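Local coordinates for septation protein imp2 (Schizosaccharomyces pombe, PDB 5C1F) that is required for normal septation in fission yeast, acting in medial-ring disassembly and binding phospholipid membranes through its F-BAR domain, at residues A[18-23]-A[120-125]; A[116-121]-A[205-210]. All blocks are in the same frame, centred on the assembly; numbering follows the deposited sequence.

Interaction 1: A[18-23]-A[120-125]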
loop_
_atom_site.group_PDB
_atom_site.type_symbol
_atom_site.label_atom_id
_atom_site.label_comp_id
_atom_site.label_asym_id
_atom_site.label_seq_id
_atom_site.Cartn_x
_atom_site.Cartn_y
_atom_site.Cartn_z
ATOM N N GLU A 18 -21.097 -1.456 -45.622
ATOM C CA GLU A 18 -19.904 -1.076 -44.876
ATOM C C GLU A 18 -20.181 -1.044 -43.377
ATOM O O GLU A 18 -19.368 -1.505 -42.579
ATOM C CB GLU A 18 -19.383 0.285 -45.349
ATOM C CG GLU A 18 -18.568 0.243 -46.639
ATOM C CD GLU A 18 -19.424 0.238 -47.900
ATOM O OE1 GLU A 18 -20.647 -0.003 -47.807
ATOM O OE2 GLU A 18 -18.866 0.482 -48.991
ATOM N N GLY A 19 -21.336 -0.503 -43.004
ATOM C CA GLY A 19 -21.753 -0.468 -41.614
ATOM C C GLY A 19 -21.916 -1.848 -41.011
ATOM O O GLY A 19 -21.692 -2.039 -39.818
ATOM N N TYR A 20 -22.306 -2.812 -41.839
ATOM C CA TYR A 20 -22.491 -4.184 -41.382
ATOM C C TYR A 20 -21.176 -4.790 -40.924
ATOM O O TYR A 20 -21.068 -5.284 -39.805
ATOM C CB TYR A 20 -23.105 -5.049 -42.484
ATOM C CG TYR A 20 -23.171 -6.525 -42.137
ATOM C CD1 TYR A 20 -24.153 -7.017 -41.287
ATOM C CD2 TYR A 20 -22.256 -7.426 -42.670
ATOM C CE1 TYR A 20 -24.219 -8.365 -40.971
ATOM C CE2 TYR A 20 -22.315 -8.774 -42.360
ATOM C CZ TYR A 20 -23.296 -9.238 -41.511
ATOM O OH TYR A 20 -23.356 -10.579 -41.202
ATOM N N HIS A 21 -20.176 -4.752 -41.795
ATOM C CA HIS A 21 -18.887 -5.353 -41.482
ATOM C C HIS A 21 -18.163 -4.561 -40.402
ATOM O O HIS A 21 -17.406 -5.128 -39.614
ATOM C CB HIS A 21 -18.030 -5.459 -42.744
ATOM C CG HIS A 21 -18.632 -6.331 -43.802
ATOM N ND1 HIS A 21 -18.498 -7.704 -43.800
ATOM C CD2 HIS A 21 -19.387 -6.030 -44.885
ATOM C CE1 HIS A 21 -19.136 -8.208 -44.840
ATOM N NE2 HIS A 21 -19.684 -7.214 -45.515
ATOM N N ALA A 22 -18.414 -3.256 -40.355
ATOM C CA ALA A 22 -17.758 -2.387 -39.383
ATOM C C ALA A 22 -18.241 -2.647 -37.961
ATOM O O ALA A 22 -17.436 -2.935 -37.075
ATOM C CB ALA A 22 -17.972 -0.925 -39.750
ATOM N N LEU A 23 -19.551 -2.545 -37.747
ATOM C CA LEU A 23 -20.123 -2.700 -36.410
ATOM C C LEU A 23 -19.925 -4.112 -35.863
ATOM O O LEU A 23 -19.858 -4.310 -34.653
ATOM C CB LEU A 23 -21.611 -2.345 -36.415
ATOM C CG LEU A 23 -21.964 -0.872 -36.644
ATOM C CD1 LEU A 23 -23.465 -0.648 -36.520
ATOM C CD2 LEU A 23 -21.201 0.031 -35.682
ATOM N N SER A 120 -25.923 -13.991 -34.753
ATOM C CA SER A 120 -26.750 -15.064 -35.296
ATOM C C SER A 120 -27.964 -14.516 -36.037
ATOM O O SER A 120 -28.193 -14.842 -37.202
ATOM C CB SER A 120 -27.207 -16.006 -34.180
ATOM O OG SER A 120 -28.095 -15.350 -33.289
ATOM N N GLY A 121 -28.728 -13.665 -35.359
ATOM C CA GLY A 121 -29.969 -13.146 -35.901
ATOM C C GLY A 121 -29.830 -12.097 -36.989
ATOM O O GLY A 121 -30.825 -11.509 -37.410
ATOM N N ILE A 122 -28.609 -11.851 -37.451
ATOM C CA ILE A 122 -28.415 -10.880 -38.518
ATOM C C ILE A 122 -27.605 -11.463 -39.676
ATOM O O ILE A 122 -27.791 -11.058 -40.823
ATOM C CB ILE A 122 -27.729 -9.589 -37.999
ATOM C CG1 ILE A 122 -27.846 -8.465 -39.033
ATOM C CG2 ILE A 122 -26.276 -9.843 -37.620
ATOM C CD1 ILE A 122 -29.275 -8.115 -39.396
ATOM N N GLU A 123 -26.728 -12.424 -39.391
ATOM C CA GLU A 123 -25.912 -13.019 -40.446
ATOM C C GLU A 123 -26.760 -13.916 -41.348
ATOM O O GLU A 123 -26.464 -14.066 -42.531
ATOM C CB GLU A 123 -24.736 -13.809 -39.861
ATOM C CG GLU A 123 -25.106 -15.136 -39.219
ATOM C CD GLU A 123 -23.888 -15.935 -38.793
ATOM O OE1 GLU A 123 -22.752 -15.468 -39.029
ATOM O OE2 GLU A 123 -24.068 -17.032 -38.224
ATOM N N LYS A 124 -27.818 -14.498 -40.791
ATOM C CA LYS A 124 -28.739 -15.309 -41.578
ATOM C C LYS A 124 -29.461 -14.427 -42.589
ATOM O O LYS A 124 -29.587 -14.780 -43.765
ATOM C CB LYS A 124 -29.755 -16.025 -40.683
ATOM C CG LYS A 124 -29.149 -16.832 -39.546
ATOM C CD LYS A 124 -30.208 -17.690 -38.866
ATOM C CE LYS A 124 -29.681 -18.337 -37.594
ATOM N NZ LYS A 124 -29.472 -17.343 -36.503
ATOM N N VAL A 125 -29.931 -13.275 -42.118
ATOM C CA VAL A 125 -30.618 -12.317 -42.972
ATOM C C VAL A 125 -29.679 -11.800 -44.055
ATOM O O VAL A 125 -30.058 -11.688 -45.222
ATOM C CB VAL A 125 -31.166 -11.132 -42.157
ATOM C CG1 VAL A 125 -31.809 -10.101 -43.070
ATOM C CG2 VAL A 125 -32.160 -11.624 -41.115
#

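Interaction 2: A[116-121]-A[205-210]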
loop_
_atom_site.group_PDB
_atom_site.type_symbol
_atom_site.label_atom_id
_atom_site.label_comp_id
_atom_site.label_asym_id
_atom_site.label_seq_id
_atom_site.Cartn_x
_atom_site.Cartn_y
_atom_site.Cartn_z
ATOM N N LYS A 116 -23.219 -13.254 -29.595
ATOM C CA LYS A 116 -23.763 -14.504 -30.116
ATOM C C LYS A 116 -25.222 -14.341 -30.530
ATOM O O LYS A 116 -25.638 -14.823 -31.584
ATOM C CB LYS A 116 -23.635 -15.617 -29.075
ATOM C CG LYS A 116 -24.170 -16.967 -29.530
ATOM C CD LYS A 116 -24.167 -17.971 -28.383
ATOM C CE LYS A 116 -24.625 -19.347 -28.842
ATOM N NZ LYS A 116 -23.751 -19.885 -29.922
ATOM N N MET A 117 -25.993 -13.655 -29.694
ATOM C CA MET A 117 -27.406 -13.433 -29.971
ATOM C C MET A 117 -27.597 -12.486 -31.149
ATOM O O MET A 117 -28.484 -12.684 -31.976
ATOM C CB MET A 117 -28.119 -12.888 -28.729
ATOM C CG MET A 117 -28.358 -13.939 -27.654
ATOM S SD MET A 117 -29.179 -13.309 -26.175
ATOM C CE MET A 117 -27.867 -12.329 -25.446
ATOM N N ILE A 118 -26.754 -11.463 -31.229
ATOM C CA ILE A 118 -26.885 -10.454 -32.275
ATOM C C ILE A 118 -26.355 -10.940 -33.625
ATOM O O ILE A 118 -27.035 -10.813 -34.643
ATOM C CB ILE A 118 -26.169 -9.152 -31.876
ATOM C CG1 ILE A 118 -26.968 -8.440 -30.784
ATOM C CG2 ILE A 118 -25.987 -8.245 -33.085
ATOM C CD1 ILE A 118 -26.401 -7.107 -30.374
ATOM N N VAL A 119 -25.149 -11.500 -33.625
ATOM C CA VAL A 119 -24.526 -12.001 -34.849
ATOM C C VAL A 119 -25.382 -13.062 -35.538
ATOM O O VAL A 119 -25.559 -13.031 -36.756
ATOM C CB VAL A 119 -23.122 -12.583 -34.562
ATOM C CG1 VAL A 119 -22.662 -13.485 -35.697
ATOM C CG2 VAL A 119 -22.123 -11.459 -34.321
ATOM N N SER A 120 -25.923 -13.991 -34.753
ATOM C CA SER A 120 -26.750 -15.064 -35.296
ATOM C C SER A 120 -27.964 -14.516 -36.037
ATOM O O SER A 120 -28.193 -14.842 -37.202
ATOM C CB SER A 120 -27.207 -16.006 -34.180
ATOM O OG SER A 120 -28.095 -15.350 -33.289
ATOM N N GLY A 121 -28.728 -13.665 -35.359
ATOM C CA GLY A 121 -29.969 -13.146 -35.901
ATOM C C GLY A 121 -29.830 -12.097 -36.989
ATOM O O GLY A 121 -30.825 -11.509 -37.410
ATOM N N ARG A 205 -31.747 -2.242 -39.105
ATOM C CA ARG A 205 -32.200 -1.140 -38.264
ATOM C C ARG A 205 -32.341 -1.604 -36.820
ATOM O O ARG A 205 -31.854 -0.954 -35.899
ATOM C CB ARG A 205 -33.534 -0.580 -38.763
ATOM C CG ARG A 205 -34.395 -0.000 -37.648
ATOM C CD ARG A 205 -35.702 0.566 -38.172
ATOM N NE ARG A 205 -36.656 0.822 -37.097
ATOM C CZ ARG A 205 -36.559 1.822 -36.226
ATOM N NH1 ARG A 205 -35.540 2.668 -36.287
ATOM N NH2 ARG A 205 -37.480 1.973 -35.285
ATOM N N SER A 206 -33.012 -2.738 -36.637
ATOM C CA SER A 206 -33.218 -3.314 -35.317
ATOM C C SER A 206 -31.883 -3.660 -34.668
ATOM O O SER A 206 -31.677 -3.424 -33.477
ATOM C CB SER A 206 -34.105 -4.559 -35.413
ATOM O OG SER A 206 -34.227 -5.199 -34.156
ATOM N N THR A 207 -30.976 -4.210 -35.468
ATOM C CA THR A 207 -29.647 -4.578 -34.994
ATOM C C THR A 207 -28.838 -3.343 -34.607
ATOM O O THR A 207 -28.124 -3.349 -33.606
ATOM C CB THR A 207 -28.873 -5.383 -36.061
ATOM O OG1 THR A 207 -29.629 -6.542 -36.428
ATOM C CG2 THR A 207 -27.518 -5.819 -35.528
ATOM N N CYS A 208 -28.953 -2.285 -35.405
ATOM C CA CYS A 208 -28.239 -1.041 -35.127
ATOM C C CYS A 208 -28.674 -0.431 -33.799
ATOM O O CYS A 208 -27.851 0.107 -33.057
ATOM C CB CYS A 208 -28.448 -0.034 -36.259
ATOM S SG CYS A 208 -27.453 -0.358 -37.731
ATOM N N ASP A 209 -29.969 -0.516 -33.504
ATOM C CA ASP A 209 -30.488 -0.037 -32.228
ATOM C C ASP A 209 -29.847 -0.799 -31.073
ATOM O O ASP A 209 -29.396 -0.201 -30.098
ATOM C CB ASP A 209 -32.014 -0.169 -32.171
ATOM C CG ASP A 209 -32.727 0.955 -32.905
ATOM O OD1 ASP A 209 -32.159 2.064 -33.001
ATOM O OD2 ASP A 209 -33.860 0.730 -33.381
ATOM N N LYS A 210 -29.803 -2.122 -31.196
ATOM C CA LYS A 210 -29.204 -2.975 -30.174
ATOM C C LYS A 210 -27.703 -2.740 -30.055
ATOM O O LYS A 210 -27.149 -2.778 -28.955
ATOM C CB LYS A 210 -29.478 -4.449 -30.476
ATOM C CG LYS A 210 -30.941 -4.836 -30.375
ATOM C CD LYS A 210 -31.143 -6.318 -30.639
ATOM C CE LYS A 210 -32.614 -6.688 -30.578
ATOM N NZ LYS A 210 -32.850 -8.092 -31.012
#

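Interaction 1: A[18-23]-A[120-125]
Tyr20 reaches from helix 18-59 across to helix 69-155 and meets Ile122 and Glu123 on the far side. With CG anti to the backbone N (chi1 173°), the ring extends away from its own helix and bridges a CA-CA separation of 9.4 Å between Tyr20 and Ile122. Its CE1 edge comes near CG1 of Ile122 at 4.1 Å; this methylene, itself anti to its backbone N (chi1 -166°), lies close to the ring plane, so the contact is made at the rim and the two side chains lie alongside, pointing opposite ways. The hydroxyl reaches the backbone of Glu123, the residue after Ile122, Tyr20 OH lying 3.6 Å from Glu123 CA, in van der Waals contact. On the Tyr20 side, CD2 sits 3.7 Å above the plane of the His21 ring, over its centre. In the elongated helical bundle of the F-BAR domain, this is where the start of the first long helix packs on the second. A kink at Ile122 and Val125, whose backbone N atoms lack the bond to the preceding turn, bends the second helix here without ending it. Glu123 offers the base of its side chain, its extended chain leading the carboxylate away. His126 stacks on the Tyr20 ring, while Trp200 packs against Ile122.

Interaction 2: A[116-121]-A[205-210]
Ile118 meets Thr207 and Lys210 with two separate branches, and these three side chains carry the contact between residues 116-121 and 205-210. The backbones run close, with CA of Ile118 and CA of Thr207 7.0 Å apart. Ile118 leaves its helix at an angle to residues 205-210, and its CG2 and CD1 branches reach across. Its CG2 methyl touches the CG2 methyl of Thr207 at 3.8 Å, an aliphatic meeting of two beta-branched residues whose side chains cross at a slant. In Thr207 this methyl stands anti to the backbone N because chi1 of -57° turns the hydroxyl beside that N; the same rotation lets OG1 bond to the carbonyl oxygen of Glu203, one turn earlier on its own helix. The polar end of a buried residue is thus satisfied within its helix while its methyl serves the interface.

The longer branch of Ile118 is extended (chi2 -177°) and carries CD1 to CB of Lys210, 4.1 Å away. The two side chains run antiparallel alongside each other, CD1 passing the root of Lys210. The straight lysine chain runs on along the exposed border, so a basic residue contributes aliphatic surface here. No hydrogen bond joins the two segments.

Ile118 also packs on Leu211 and Ile214, extending the apolar seam along helix 162-252 within the F-BAR bundle. Elsewhere on the 205-210 turns, Cys208 touches Phe8 of the short helix 8-11, while Asp209 forms a salt bridge with Arg301 of the second subunit; helix 69-155, helix 8-11 and the dimer partner all meet this part of helix 162-252.

How the interactions relate
From the N terminus, the chain enters helix 18-59, and interaction 1 closes a largely helical loop of 96 residues when helix 69-155 returns past residues 18-23. Interaction 2 starts on that same helix, one turn earlier and sharing Ser120 and Gly121, and closes a second loop of 83 residues at helix 162-252. The loops overlap slightly at residues 116-125, neither enclosing the other. Helix 69-155 is therefore common to both contacts, whose centres lie 8 Å apart. They touch directly: Ile122 CD1 packs 3.4 Å from Thr207 OG1, and Leu23 CD1 lies 4.2 Å from Cys208 SG, which brings all three long helices together.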